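HD domain protein (Enterococcus faecalis, PDB 4LRL) acts as a deoxyribonucleoside triphosphate triphosphohydrolase, a metal-binding HD-domain enzyme whose activity is raised or lowered allosterically by bound nucleotides. Local coordinates at residues Pro43-Ile48 against Thr98-Glu103; Arg87-Leu92 against Leu212-Tyr217; Leu125-Ala130 against Gln198-Gln203; Leu133-His138 against Asp205-Asp210. One frame throughout, in Å; residues are numbered along the deposited sequence. Where two conformers were deposited one is given.

In the fold
Interactions 2 and 4 are buried and share both the nickel ion and helix 206-219. Interaction 4 supplies three of the four protein ligands of the metal, while interaction 2 adds the fourth, His90, and packs an arginine against the helix that carries it. Interaction 3 is also buried but apolar, joining helix 124-133 to helix 194-200 beside the site. Partly buried interaction 1 lies farther from the centre of the chain and rests on one arginine bond to a backbone carbonyl. It uses the same helix 87-108 as interaction 2, and its loop reaches interaction 4 through a bond from His45 to Asp210, one shell behind the metal.

Interaction 1 (Pro43-Ile48 against Thr98-Glu103); sequences PVHNYI and TRRICE
Arg100 reaches the loop 43-45 with a single nitrogen, NH1, which donates a hydrogen bond to the backbone oxygen of His45. NH1 lies 2.8 Å from His45 O, the N-H...O angle is 161°, a nearly straight bond, and the donor sits in the carbonyl plane on a lone pair. The oxygen also stays close to the guanidinium plane, so it is met edge-on. The same NH1 comes 3.1 Å from Tyr47 O, so two carbonyls of the loop and strand gather at this edge of the guanidinium. His45 CB lies 3.6 Å from Arg100 NH1, whereas the imidazole turns away and is met only obliquely by NH2. Arg100 gets this far because its chain is extended from CG to NE, with CG anti to its own carbonyl carbon (chi1 -69°).

The segment 43-48 forms the turn and first residues of the second strand of a beta hairpin, strands 33-42 and 46-52, and Arg100 therefore ties helix 87-108 to the bend of that hairpin.

Val44 CG1 lies over one face of the His45 ring, 3.6 Å above its plane. Farther out, Glu96 forms a salt bridge with Arg100 NE, steadying the guanidinium from the helix side. His45 NE2 is hydrogen-bonded to Asp210, and Asp42 accepts from the backbone N of His45.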
loop_
_atom_site.group_PDB
_atom_site.type_symbol
_atom_site.label_atom_id
_atom_site.label_comp_id
_atom_site.label_asym_id
_atom_site.label_seq_id
_atom_site.Cartn_x
_atom_site.Cartn_y
_atom_site.Cartn_z
ATOM N N PRO C 43 2.946 -12.153 6.491
ATOM C CA PRO C 43 2.710 -10.769 6.066
ATOM C C PRO C 43 2.682 -10.590 4.542
ATOM O O PRO C 43 2.086 -9.629 4.042
ATOM C CB PRO C 43 3.871 -9.998 6.702
ATOM C CG PRO C 43 4.916 -11.022 6.979
ATOM C CD PRO C 43 4.194 -12.301 7.259
ATOM N N VAL C 44 3.290 -11.525 3.818
ATOM C CA VAL C 44 3.402 -11.432 2.361
ATOM C C VAL C 44 2.213 -12.063 1.616
ATOM O O VAL C 44 1.578 -11.410 0.775
ATOM C CB VAL C 44 4.752 -12.025 1.878
ATOM C CG1 VAL C 44 4.816 -12.112 0.348
ATOM C CG2 VAL C 44 5.906 -11.203 2.425
ATOM N N HIS C 45 1.914 -13.324 1.934
ATOM C CA HIS C 45 0.835 -14.064 1.267
ATOM C C HIS C 45 -0.431 -14.126 2.109
ATOM O O HIS C 45 -1.351 -14.895 1.800
ATOM C CB HIS C 45 1.312 -15.470 0.872
ATOM C CG HIS C 45 2.542 -15.460 0.023
ATOM N ND1 HIS C 45 2.593 -14.826 -1.197
ATOM C CD2 HIS C 45 3.776 -15.978 0.227
ATOM C CE1 HIS C 45 3.804 -14.956 -1.712
ATOM N NE2 HIS C 45 4.541 -15.654 -0.869
ATOM N N ASN C 46 -0.466 -13.290 3.156
ATOM C CA ASN C 46 -1.542 -13.234 4.139
ATOM C C ASN C 46 -1.658 -14.522 4.952
ATOM O O ASN C 46 -1.565 -14.471 6.181
ATOM C CB ASN C 46 -2.865 -12.779 3.510
ATOM C CG ASN C 46 -2.718 -11.466 2.752
ATOM O OD1 ASN C 46 -2.340 -10.439 3.324
ATOM N ND2 ASN C 46 -2.991 -11.500 1.453
ATOM N N TYR C 47 -1.805 -15.665 4.280
ATOM C CA TYR C 47 -1.872 -16.969 4.937
ATOM C C TYR C 47 -1.080 -18.037 4.192
ATOM O O TYR C 47 -1.070 -18.073 2.950
ATOM C CB TYR C 47 -3.318 -17.438 5.046
ATOM C CG TYR C 47 -4.174 -16.604 5.966
ATOM C CD1 TYR C 47 -4.860 -15.487 5.488
ATOM C CD2 TYR C 47 -4.304 -16.933 7.314
ATOM C CE1 TYR C 47 -5.653 -14.720 6.327
ATOM C CE2 TYR C 47 -5.097 -16.169 8.162
ATOM C CZ TYR C 47 -5.767 -15.066 7.661
ATOM O OH TYR C 47 -6.548 -14.304 8.494
ATOM N N ILE C 48 -0.420 -18.901 4.961
ATOM C CA ILE C 48 0.126 -20.146 4.439
ATOM C C ILE C 48 -0.893 -21.226 4.811
ATOM O O ILE C 48 -1.308 -21.313 5.970
ATOM C CB ILE C 48 1.515 -20.487 5.056
ATOM C CG1 ILE C 48 2.500 -19.296 4.990
ATOM C CG2 ILE C 48 2.104 -21.779 4.444
ATOM C CD1 ILE C 48 2.758 -18.688 3.602
ATOM N N THR C 98 3.576 -22.350 -4.529
ATOM C CA THR C 98 3.547 -23.631 -5.234
ATOM C C THR C 98 2.191 -24.313 -5.044
ATOM O O THR C 98 1.636 -24.886 -5.989
ATOM C CB THR C 98 4.681 -24.557 -4.730
ATOM O OG1 THR C 98 5.946 -23.943 -4.992
ATOM C CG2 THR C 98 4.657 -25.890 -5.426
ATOM N N ARG C 99 1.656 -24.232 -3.825
ATOM C CA ARG C 99 0.342 -24.799 -3.539
ATOM C C ARG C 99 -0.732 -24.075 -4.350
ATOM O O ARG C 99 -1.630 -24.703 -4.908
ATOM C CB ARG C 99 0.033 -24.749 -2.044
ATOM C CG ARG C 99 -1.274 -25.419 -1.660
ATOM C CD ARG C 99 -1.756 -24.958 -0.293
ATOM N NE ARG C 99 -2.165 -23.555 -0.253
ATOM C CZ ARG C 99 -3.303 -23.058 -0.752
ATOM N NH1 ARG C 99 -4.193 -23.846 -1.358
ATOM N NH2 ARG C 99 -3.559 -21.752 -0.640
ATOM N N ARG C 100 -0.622 -22.754 -4.443
ATOM C CA ARG C 100 -1.607 -21.985 -5.210
ATOM C C ARG C 100 -1.560 -22.356 -6.686
ATOM O O ARG C 100 -2.611 -22.479 -7.321
ATOM C CB ARG C 100 -1.431 -20.484 -4.987
ATOM C CG ARG C 100 -1.824 -20.073 -3.576
ATOM C CD ARG C 100 -1.532 -18.629 -3.262
ATOM N NE ARG C 100 -1.664 -18.400 -1.820
ATOM C CZ ARG C 100 -1.641 -17.210 -1.214
ATOM N NH1 ARG C 100 -1.769 -17.145 0.105
ATOM N NH2 ARG C 100 -1.499 -16.088 -1.916
ATOM N N ILE C 101 -0.349 -22.565 -7.207
ATOM C CA ILE C 101 -0.153 -22.945 -8.615
ATOM C C ILE C 101 -0.723 -24.332 -8.923
ATOM O O ILE C 101 -1.422 -24.503 -9.917
ATOM C CB ILE C 101 1.348 -22.866 -9.048
ATOM C CG1 ILE C 101 1.864 -21.441 -8.852
ATOM C CG2 ILE C 101 1.524 -23.306 -10.507
ATOM C CD1 ILE C 101 3.345 -21.247 -9.115
ATOM N N CYS C 102 -0.418 -25.304 -8.058
ATOM C CA CYS C 102 -0.923 -26.665 -8.182
ATOM C C CYS C 102 -2.445 -26.696 -8.146
ATOM O O CYS C 102 -3.078 -27.445 -8.889
ATOM C CB CYS C 102 -0.368 -27.539 -7.064
ATOM S SG CYS C 102 1.381 -27.926 -7.215
ATOM N N GLU C 103 -3.015 -25.870 -7.275
ATOM C CA GLU C 103 -4.454 -25.738 -7.122
ATOM C C GLU C 103 -5.087 -25.243 -8.428
ATOM O O GLU C 103 -6.047 -25.834 -8.921
ATOM C CB GLU C 103 -4.756 -24.783 -5.961
ATOM C CG GLU C 103 -6.200 -24.757 -5.524
ATOM C CD GLU C 103 -6.599 -25.939 -4.646
ATOM O OE1 GLU C 103 -5.738 -26.497 -3.936
ATOM O OE2 GLU C 103 -7.794 -26.298 -4.655
#

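Interaction 2 (Arg87-Leu92 against Leu212-Tyr217); sequences RFSHSL and LLRDAY. With NI (nickel (II) ion), chain N.
Arg214 of helix 206-219 lies against Ser89 and His90 at the start of helix 87-108, the helix that provides the first histidine of the HD-domain metal motif. Its CB points toward that helix, and CG continues the line, anti to the backbone N (chi1 -177°). CD is the first atom to touch, 3.7 Å from Ser89 OG, and it also passes the CB of His90. A bend at chi3 (-46°) then turns the chain, bringing NE to 3.6 Å from the CA of His90. Beyond it the guanidinium lies flat over the backbone: Ser89 O sits above the middle of one face, 3.4 Å from Arg214 CZ, so the carbonyl meets the face rather than an N-H. The N-H groups at the tip are used on other partners, NH1 in a salt bridge with Asp210 and NH2 in one with Asp42. Asp210 thus joins the arginine to the metal site, because its other carboxylate oxygen is hydrogen-bonded to His90 ND1. Held through ND1, the imidazole presents its opposite nitrogen to the metal, and His90 NE2 binds the nickel ion at 2.2 Å.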
loop_
_atom_site.group_PDB
_atom_site.type_symbol
_atom_site.label_atom_id
_atom_site.label_comp_id
_atom_site.label_asym_id
_atom_site.label_seq_id
_atom_site.Cartn_x
_atom_site.Cartn_y
_atom_site.Cartn_z
ATOM N N ARG C 87 15.048 -17.578 6.637
ATOM C CA ARG C 87 14.895 -18.520 5.538
ATOM C C ARG C 87 13.679 -19.420 5.769
ATOM O O ARG C 87 13.160 -20.036 4.829
ATOM C CB ARG C 87 16.156 -19.372 5.377
ATOM C CG ARG C 87 17.366 -18.600 4.909
ATOM C CD ARG C 87 18.488 -19.557 4.466
ATOM N NE ARG C 87 19.599 -18.804 3.891
ATOM C CZ ARG C 87 19.660 -18.396 2.629
ATOM N NH1 ARG C 87 18.684 -18.688 1.770
ATOM N NH2 ARG C 87 20.705 -17.698 2.225
ATOM N N PHE C 88 13.236 -19.494 7.019
ATOM C CA PHE C 88 12.046 -20.268 7.354
ATOM C C PHE C 88 10.795 -19.655 6.724
ATOM O O PHE C 88 10.015 -20.353 6.065
ATOM C CB PHE C 88 11.895 -20.379 8.868
ATOM C CG PHE C 88 10.659 -21.130 9.319
ATOM C CD1 PHE C 88 10.682 -22.518 9.458
ATOM C CD2 PHE C 88 9.488 -20.441 9.653
ATOM C CE1 PHE C 88 9.560 -23.215 9.887
ATOM C CE2 PHE C 88 8.358 -21.135 10.087
ATOM C CZ PHE C 88 8.398 -22.525 10.204
ATOM N N SER C 89 10.606 -18.351 6.906
ATOM C CA SER C 89 9.404 -17.705 6.362
ATOM C C SER C 89 9.431 -17.724 4.838
ATOM O O SER C 89 8.397 -17.884 4.206
ATOM C CB SER C 89 9.218 -16.291 6.909
ATOM O OG SER C 89 10.161 -15.428 6.349
ATOM N N HIS C 90 10.617 -17.606 4.254
ATOM C CA HIS C 90 10.762 -17.738 2.805
ATOM C C HIS C 90 10.386 -19.140 2.319
ATOM O O HIS C 90 9.726 -19.286 1.287
ATOM C CB HIS C 90 12.178 -17.366 2.336
ATOM C CG HIS C 90 12.478 -17.801 0.929
ATOM N ND1 HIS C 90 11.842 -17.264 -0.174
ATOM C CD2 HIS C 90 13.348 -18.722 0.447
ATOM C CE1 HIS C 90 12.302 -17.839 -1.271
ATOM N NE2 HIS C 90 13.214 -18.730 -0.922
ATOM N N SER C 91 10.794 -20.160 3.071
ATOM C CA SER C 91 10.497 -21.546 2.726
ATOM C C SER C 91 8.988 -21.804 2.729
ATOM O O SER C 91 8.467 -22.424 1.797
ATOM C CB SER C 91 11.223 -22.513 3.661
ATOM O OG SER C 91 12.621 -22.464 3.430
ATOM N N LEU C 92 8.287 -21.307 3.751
ATOM C CA LEU C 92 6.832 -21.447 3.791
ATOM C C LEU C 92 6.183 -20.675 2.653
ATOM O O LEU C 92 5.169 -21.106 2.122
ATOM C CB LEU C 92 6.240 -20.996 5.137
ATOM C CG LEU C 92 6.632 -21.662 6.465
ATOM C CD1 LEU C 92 5.509 -21.495 7.466
ATOM C CD2 LEU C 92 6.970 -23.129 6.364
ATOM N N LEU C 212 11.496 -12.278 -4.178
ATOM C CA LEU C 212 11.345 -10.923 -4.725
ATOM C C LEU C 212 10.288 -10.130 -3.953
ATOM O O LEU C 212 10.541 -9.002 -3.535
ATOM C CB LEU C 212 11.072 -10.932 -6.228
ATOM C CG LEU C 212 12.264 -11.417 -7.082
ATOM C CD1 LEU C 212 11.833 -11.674 -8.535
ATOM C CD2 LEU C 212 13.505 -10.492 -7.032
ATOM N N LEU C 213 9.129 -10.745 -3.728
ATOM C CA LEU C 213 8.058 -10.093 -3.007
ATOM C C LEU C 213 8.398 -9.897 -1.535
ATOM O O LEU C 213 8.166 -8.817 -0.983
ATOM C CB LEU C 213 6.769 -10.896 -3.139
ATOM C CG LEU C 213 6.080 -10.920 -4.510
ATOM C CD1 LEU C 213 5.021 -12.038 -4.553
ATOM C CD2 LEU C 213 5.452 -9.542 -4.822
ATOM N N ARG C 214 8.929 -10.950 -0.908
ATOM C CA ARG C 214 9.233 -10.952 0.519
ATOM C C ARG C 214 10.420 -10.033 0.837
ATOM O O ARG C 214 10.386 -9.276 1.812
ATOM C CB ARG C 214 9.521 -12.384 1.004
ATOM C CG ARG C 214 9.780 -12.511 2.528
ATOM C CD ARG C 214 9.816 -13.998 2.984
ATOM N NE ARG C 214 8.699 -14.756 2.408
ATOM C CZ ARG C 214 7.500 -14.852 2.970
ATOM N NH1 ARG C 214 6.551 -15.540 2.362
ATOM N NH2 ARG C 214 7.246 -14.272 4.142
ATOM N N ASP C 215 11.468 -10.112 0.020
ATOM C CA ASP C 215 12.600 -9.212 0.189
ATOM C C ASP C 215 12.178 -7.745 0.020
ATOM O O ASP C 215 12.623 -6.890 0.777
ATOM C CB ASP C 215 13.740 -9.577 -0.749
ATOM C CG ASP C 215 14.323 -10.949 -0.448
ATOM O OD1 ASP C 215 14.013 -11.530 0.623
ATOM O OD2 ASP C 215 15.089 -11.455 -1.290
ATOM N N ALA C 216 11.302 -7.477 -0.949
ATOM C CA ALA C 216 10.757 -6.138 -1.136
ATOM C C ALA C 216 9.919 -5.719 0.060
ATOM O O ALA C 216 10.027 -4.574 0.519
ATOM C CB ALA C 216 9.930 -6.053 -2.418
ATOM N N TYR C 217 9.099 -6.650 0.560
ATOM C CA TYR C 217 8.193 -6.364 1.657
ATOM C C TYR C 217 8.964 -5.926 2.898
ATOM O O TYR C 217 8.585 -4.952 3.552
ATOM C CB TYR C 217 7.284 -7.567 1.971
ATOM C CG TYR C 217 6.213 -7.265 3.013
ATOM C CD1 TYR C 217 4.960 -6.779 2.636
ATOM C CD2 TYR C 217 6.465 -7.444 4.378
ATOM C CE1 TYR C 217 3.972 -6.480 3.598
ATOM C CE2 TYR C 217 5.501 -7.156 5.339
ATOM C CZ TYR C 217 4.254 -6.667 4.945
ATOM O OH TYR C 217 3.301 -6.379 5.898
HETATM NI NI NI N . 14.651 -19.928 -2.027
HETATM O O HOH W 1 16.075 -18.047 -1.501
HETATM O O HOH W 2 16.502 -20.091 -3.092
#

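Interaction 3 (Leu125-Ala130 against Gln198-Gln203); sequences LITLCA and QMISSQ
The end of Ile200 is pressed into the side of helix 124-133, where its CD1 meets both backbone and side chain. Ile200 CD1 lies 3.4 Å from Thr127 O and 3.5 Å from Ala130 CB, one helical turn farther on, while Thr127 CG2 flanks the same methyl at 3.9 Å. With CG1 anti to the carbonyl carbon of Ile200 (chi1 -71°), the CD1 branch is the one that enters between these two residues. Small Ala130 lets it come this near. Val186, on helix 179-187, touches both Ala130 and Ile200.

Between the two segments Met199 makes the lighter contact. Met199 SD lies 4.0 Å from Thr127 CG2, the two side chains crossing at about a right angle, and Thr98 and Ile101 of helix 87-108 also line the thioether. Thr127 can offer its methyl here because its hydroxyl is turned back along its own helix, to the carbonyl of Glu123. The partly exposed Ser201 and Ser202, in the loop that follows, mark the looser side, well away from helix 124-133.

Ile200 also touches His134, in the loop after helix 124-133. The contact is thus part of the apolar helical packing of the HD domain, behind the His-Asp pair that gives the fold its name.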
loop_
_atom_site.group_PDB
_atom_site.type_symbol
_atom_site.label_atom_id
_atom_site.label_comp_id
_atom_site.label_asym_id
_atom_site.label_seq_id
_atom_site.Cartn_x
_atom_site.Cartn_y
_atom_site.Cartn_z
ATOM N N LEU C 125 2.063 -33.676 -4.063
ATOM C CA LEU C 125 2.759 -33.861 -2.787
ATOM C C LEU C 125 4.279 -33.739 -2.899
ATOM O O LEU C 125 4.897 -33.057 -2.091
ATOM C CB LEU C 125 2.357 -35.171 -2.109
ATOM C CG LEU C 125 3.034 -35.462 -0.763
ATOM C CD1 LEU C 125 2.890 -34.294 0.246
ATOM C CD2 LEU C 125 2.506 -36.766 -0.182
ATOM N N ILE C 126 4.866 -34.387 -3.900
ATOM C CA ILE C 126 6.299 -34.262 -4.160
ATOM C C ILE C 126 6.706 -32.821 -4.505
ATOM O O ILE C 126 7.797 -32.373 -4.143
ATOM C CB ILE C 126 6.790 -35.258 -5.265
ATOM C CG1 ILE C 126 8.319 -35.205 -5.392
ATOM C CG2 ILE C 126 6.116 -34.985 -6.605
ATOM C CD1 ILE C 126 8.896 -36.100 -6.477
ATOM N N THR C 127 5.826 -32.105 -5.201
ATOM C CA THR C 127 6.106 -30.737 -5.600
ATOM C C THR C 127 6.075 -29.807 -4.376
ATOM O O THR C 127 6.912 -28.902 -4.257
ATOM C CB THR C 127 5.139 -30.251 -6.700
ATOM O OG1 THR C 127 5.113 -31.198 -7.780
ATOM C CG2 THR C 127 5.578 -28.908 -7.251
ATOM N N LEU C 128 5.124 -30.048 -3.470
ATOM C CA LEU C 128 5.012 -29.263 -2.243
ATOM C C LEU C 128 6.199 -29.533 -1.331
ATOM O O LEU C 128 6.755 -28.613 -0.725
ATOM C CB LEU C 128 3.691 -29.554 -1.524
ATOM C CG LEU C 128 2.421 -29.119 -2.250
ATOM C CD1 LEU C 128 1.154 -29.556 -1.513
ATOM C CD2 LEU C 128 2.444 -27.619 -2.471
ATOM N N CYS C 129 6.597 -30.801 -1.254
ATOM C CA CYS C 129 7.756 -31.178 -0.454
ATOM C C CYS C 129 9.023 -30.495 -0.965
ATOM O O CYS C 129 9.725 -29.837 -0.198
ATOM C CB CYS C 129 7.909 -32.697 -0.409
ATOM S SG CYS C 129 6.645 -33.484 0.603
ATOM N N ALA C 130 9.292 -30.623 -2.260
ATOM C CA ALA C 130 10.441 -29.939 -2.873
ATOM C C ALA C 130 10.413 -28.421 -2.683
ATOM O O ALA C 130 11.459 -27.813 -2.470
ATOM C CB ALA C 130 10.570 -30.286 -4.324
ATOM N N GLN C 198 10.181 -27.127 -13.088
ATOM C CA GLN C 198 10.107 -25.699 -13.440
ATOM C C GLN C 198 9.321 -24.844 -12.443
ATOM O O GLN C 198 9.535 -23.638 -12.365
ATOM C CB GLN C 198 9.578 -25.492 -14.866
ATOM C CG GLN C 198 10.617 -25.746 -15.960
ATOM C CD GLN C 198 10.067 -25.561 -17.371
ATOM O OE1 GLN C 198 9.234 -24.675 -17.636
ATOM N NE2 GLN C 198 10.529 -26.391 -18.281
ATOM N N MET C 199 8.431 -25.470 -11.674
ATOM C CA MET C 199 7.636 -24.742 -10.687
ATOM C C MET C 199 8.532 -24.253 -9.557
ATOM O O MET C 199 8.283 -23.216 -8.932
ATOM C CB MET C 199 6.506 -25.616 -10.131
ATOM C CG MET C 199 5.318 -24.797 -9.588
ATOM S SD MET C 199 3.913 -25.761 -9.008
ATOM C CE MET C 199 3.452 -26.693 -10.483
ATOM N N ILE C 200 9.598 -25.006 -9.334
ATOM C CA ILE C 200 10.493 -24.773 -8.219
ATOM C C ILE C 200 11.775 -24.089 -8.674
ATOM O O ILE C 200 12.350 -23.275 -7.943
ATOM C CB ILE C 200 10.748 -26.091 -7.483
ATOM C CG1 ILE C 200 9.454 -26.472 -6.747
ATOM C CG2 ILE C 200 11.938 -25.971 -6.510
ATOM C CD1 ILE C 200 9.247 -27.944 -6.571
ATOM N N SER C 201 12.204 -24.394 -9.890
ATOM C CA SER C 201 13.403 -23.775 -10.419
ATOM C C SER C 201 13.281 -23.533 -11.911
ATOM O O SER C 201 13.123 -24.472 -12.693
ATOM C CB SER C 201 14.633 -24.627 -10.109
ATOM O OG SER C 201 15.779 -24.045 -10.698
ATOM N N SER C 202 13.330 -22.261 -12.285
ATOM C CA SER C 202 13.263 -21.829 -13.674
ATOM C C SER C 202 13.702 -20.368 -13.700
ATOM O O SER C 202 14.406 -19.924 -12.792
ATOM C CB SER C 202 11.846 -22.007 -14.244
ATOM O OG SER C 202 10.918 -21.140 -13.611
ATOM N N GLN C 203 13.300 -19.623 -14.724
ATOM C CA GLN C 203 13.545 -18.185 -14.758
ATOM C C GLN C 203 12.404 -17.409 -14.100
ATOM O O GLN C 203 12.520 -16.209 -13.829
ATOM C CB GLN C 203 13.829 -17.701 -16.180
ATOM C CG GLN C 203 15.250 -18.043 -16.682
ATOM C CD GLN C 203 16.320 -17.363 -15.851
ATOM O OE1 GLN C 203 16.193 -16.189 -15.509
ATOM N NE2 GLN C 203 17.375 -18.094 -15.516
#

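Interaction 4 (Leu133-His138 against Asp205-Asp210); sequences LHDVGH and DADRMD. With NI (nickel (II) ion), chain N.
The imidazole of His134 and the carboxylate of Asp207 meet at the nickel ion with their planes 73° apart. Asp207 OD2 stands at the edge of the ring, near its plane and 3.1 Å from His134 NE2; this closeness comes from the shared metal and is not a hydrogen bond. One face of the ring has Asp135 CG over it, offset toward the rim. His134 NE2 binds the nickel at 2.2 Å, and Asp135 OD2 does so at the same distance. Asp207 OD2 completes the trio at 2.1 Å; chi1 of Asp207, -177°, swings CG away from its own backbone N and out toward the metal. The imidazole is fixed from behind by a bond from ND1 to the carbonyl of Ala131. Asp205 caps the helix of Asp207, its OD2 lying 2.7 Å from Arg208 N.

His134, Asp135, Asp207 and His90 form the H...HD...D motif of HD-domain proteins, and two waters bring the nickel to six ligands. Asp135 and Asp207 each use OD2 for the metal and OD1 for water 2, which donates to Asp135 OD1 (2.9 Å) and Asp207 OD1 (2.7 Å). Two acceptors would hold the water in one orientation; a metal-bound water so placed is consistent with hydrolysis at this site, as in HD-domain phosphohydrolases.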
loop_
_atom_site.group_PDB
_atom_site.type_symbol
_atom_site.label_atom_id
_atom_site.label_comp_id
_atom_site.label_asym_id
_atom_site.label_seq_id
_atom_site.Cartn_x
_atom_site.Cartn_y
_atom_site.Cartn_z
ATOM N N LEU C 133 11.348 -27.670 1.024
ATOM C CA LEU C 133 12.688 -28.094 1.416
ATOM C C LEU C 133 13.788 -27.512 0.544
ATOM O O LEU C 133 14.965 -27.803 0.782
ATOM C CB LEU C 133 12.782 -29.625 1.397
ATOM C CG LEU C 133 11.893 -30.412 2.361
ATOM C CD1 LEU C 133 11.930 -31.882 1.995
ATOM C CD2 LEU C 133 12.316 -30.180 3.815
ATOM N N HIS C 134 13.425 -26.691 -0.445
ATOM C CA HIS C 134 14.392 -26.261 -1.478
ATOM C C HIS C 134 15.665 -25.592 -0.925
ATOM O O HIS C 134 16.716 -25.674 -1.529
ATOM C CB HIS C 134 13.725 -25.386 -2.563
ATOM C CG HIS C 134 13.486 -23.964 -2.140
ATOM N ND1 HIS C 134 12.592 -23.614 -1.146
ATOM C CD2 HIS C 134 14.029 -22.803 -2.581
ATOM C CE1 HIS C 134 12.601 -22.302 -0.990
ATOM N NE2 HIS C 134 13.465 -21.784 -1.845
ATOM N N ASP C 135 15.557 -24.957 0.234
ATOM C CA ASP C 135 16.654 -24.173 0.800
ATOM C C ASP C 135 17.145 -24.737 2.125
ATOM O O ASP C 135 17.886 -24.062 2.845
ATOM C CB ASP C 135 16.196 -22.732 1.032
ATOM C CG ASP C 135 16.247 -21.883 -0.224
ATOM O OD1 ASP C 135 16.916 -22.259 -1.222
ATOM O OD2 ASP C 135 15.602 -20.816 -0.205
ATOM N N VAL C 136 16.740 -25.962 2.447
ATOM C CA VAL C 136 17.034 -26.548 3.750
ATOM C C VAL C 136 18.547 -26.719 4.011
ATOM O O VAL C 136 18.973 -26.729 5.150
ATOM C CB VAL C 136 16.222 -27.863 3.976
ATOM C CG1 VAL C 136 16.908 -29.065 3.344
ATOM C CG2 VAL C 136 15.970 -28.093 5.449
ATOM N N GLY C 137 19.346 -26.815 2.951
ATOM C CA GLY C 137 20.793 -27.000 3.087
ATOM C C GLY C 137 21.608 -25.725 3.266
ATOM O O GLY C 137 22.830 -25.784 3.393
ATOM N N HIS C 138 20.942 -24.571 3.254
ATOM C CA HIS C 138 21.611 -23.297 3.509
ATOM C C HIS C 138 22.033 -23.199 4.971
ATOM O O HIS C 138 21.243 -23.506 5.867
ATOM C CB HIS C 138 20.679 -22.128 3.215
ATOM C CG HIS C 138 20.564 -21.773 1.764
ATOM N ND1 HIS C 138 21.598 -21.204 1.050
ATOM C CD2 HIS C 138 19.514 -21.845 0.912
ATOM C CE1 HIS C 138 21.197 -20.963 -0.186
ATOM N NE2 HIS C 138 19.936 -21.342 -0.296
ATOM N N ASP C 205 9.900 -18.818 -11.183
ATOM C CA ASP C 205 9.435 -19.933 -10.369
ATOM C C ASP C 205 8.967 -19.451 -8.987
ATOM O O ASP C 205 9.118 -18.267 -8.649
ATOM C CB ASP C 205 10.569 -20.947 -10.220
ATOM C CG ASP C 205 11.829 -20.325 -9.637
ATOM O OD1 ASP C 205 12.891 -20.427 -10.274
ATOM O OD2 ASP C 205 11.752 -19.700 -8.552
ATOM N N ALA C 206 8.437 -20.379 -8.190
ATOM C CA ALA C 206 7.878 -20.072 -6.882
ATOM C C ALA C 206 8.928 -19.510 -5.918
ATOM O O ALA C 206 8.604 -18.737 -5.012
ATOM C CB ALA C 206 7.226 -21.304 -6.297
ATOM N N ASP C 207 10.184 -19.890 -6.153
ATOM C CA ASP C 207 11.322 -19.483 -5.329
ATOM C C ASP C 207 11.629 -18.001 -5.572
ATOM O O ASP C 207 11.606 -17.186 -4.648
ATOM C CB ASP C 207 12.530 -20.392 -5.665
ATOM C CG ASP C 207 13.763 -20.114 -4.808
ATOM O OD1 ASP C 207 14.827 -20.680 -5.116
ATOM O OD2 ASP C 207 13.699 -19.351 -3.832
ATOM N N ARG C 208 11.901 -17.658 -6.822
ATOM C CA ARG C 208 12.125 -16.269 -7.210
ATOM C C ARG C 208 10.930 -15.380 -6.856
ATOM O O ARG C 208 11.108 -14.278 -6.320
ATOM C CB ARG C 208 12.438 -16.173 -8.705
ATOM C CG ARG C 208 13.642 -17.002 -9.148
ATOM C CD ARG C 208 13.728 -16.945 -10.636
ATOM N NE ARG C 208 14.770 -17.769 -11.248
ATOM C CZ ARG C 208 16.040 -17.398 -11.387
ATOM N NH1 ARG C 208 16.899 -18.198 -12.010
ATOM N NH2 ARG C 208 16.450 -16.223 -10.914
ATOM N N MET C 209 9.720 -15.866 -7.124
ATOM C CA MET C 209 8.520 -15.064 -6.872
ATOM C C MET C 209 8.371 -14.717 -5.385
ATOM O O MET C 209 8.078 -13.578 -5.038
ATOM C CB MET C 209 7.262 -15.733 -7.440
ATOM C CG MET C 209 7.235 -15.755 -8.976
ATOM S SD MET C 209 5.600 -16.066 -9.675
ATOM C CE MET C 209 5.554 -17.853 -9.729
ATOM N N ASP C 210 8.611 -15.683 -4.507
ATOM C CA ASP C 210 8.514 -15.397 -3.091
ATOM C C ASP C 210 9.613 -14.445 -2.611
ATOM O O ASP C 210 9.305 -13.472 -1.946
ATOM C CB ASP C 210 8.503 -16.660 -2.237
ATOM C CG ASP C 210 8.225 -16.348 -0.776
ATOM O OD1 ASP C 210 9.193 -16.299 0.006
ATOM O OD2 ASP C 210 7.044 -16.114 -0.417
HETATM NI NI NI N . 14.651 -19.928 -2.027
HETATM O O HOH W 2 16.502 -20.091 -3.092
HETATM O O HOH W 1 16.075 -18.047 -1.501
#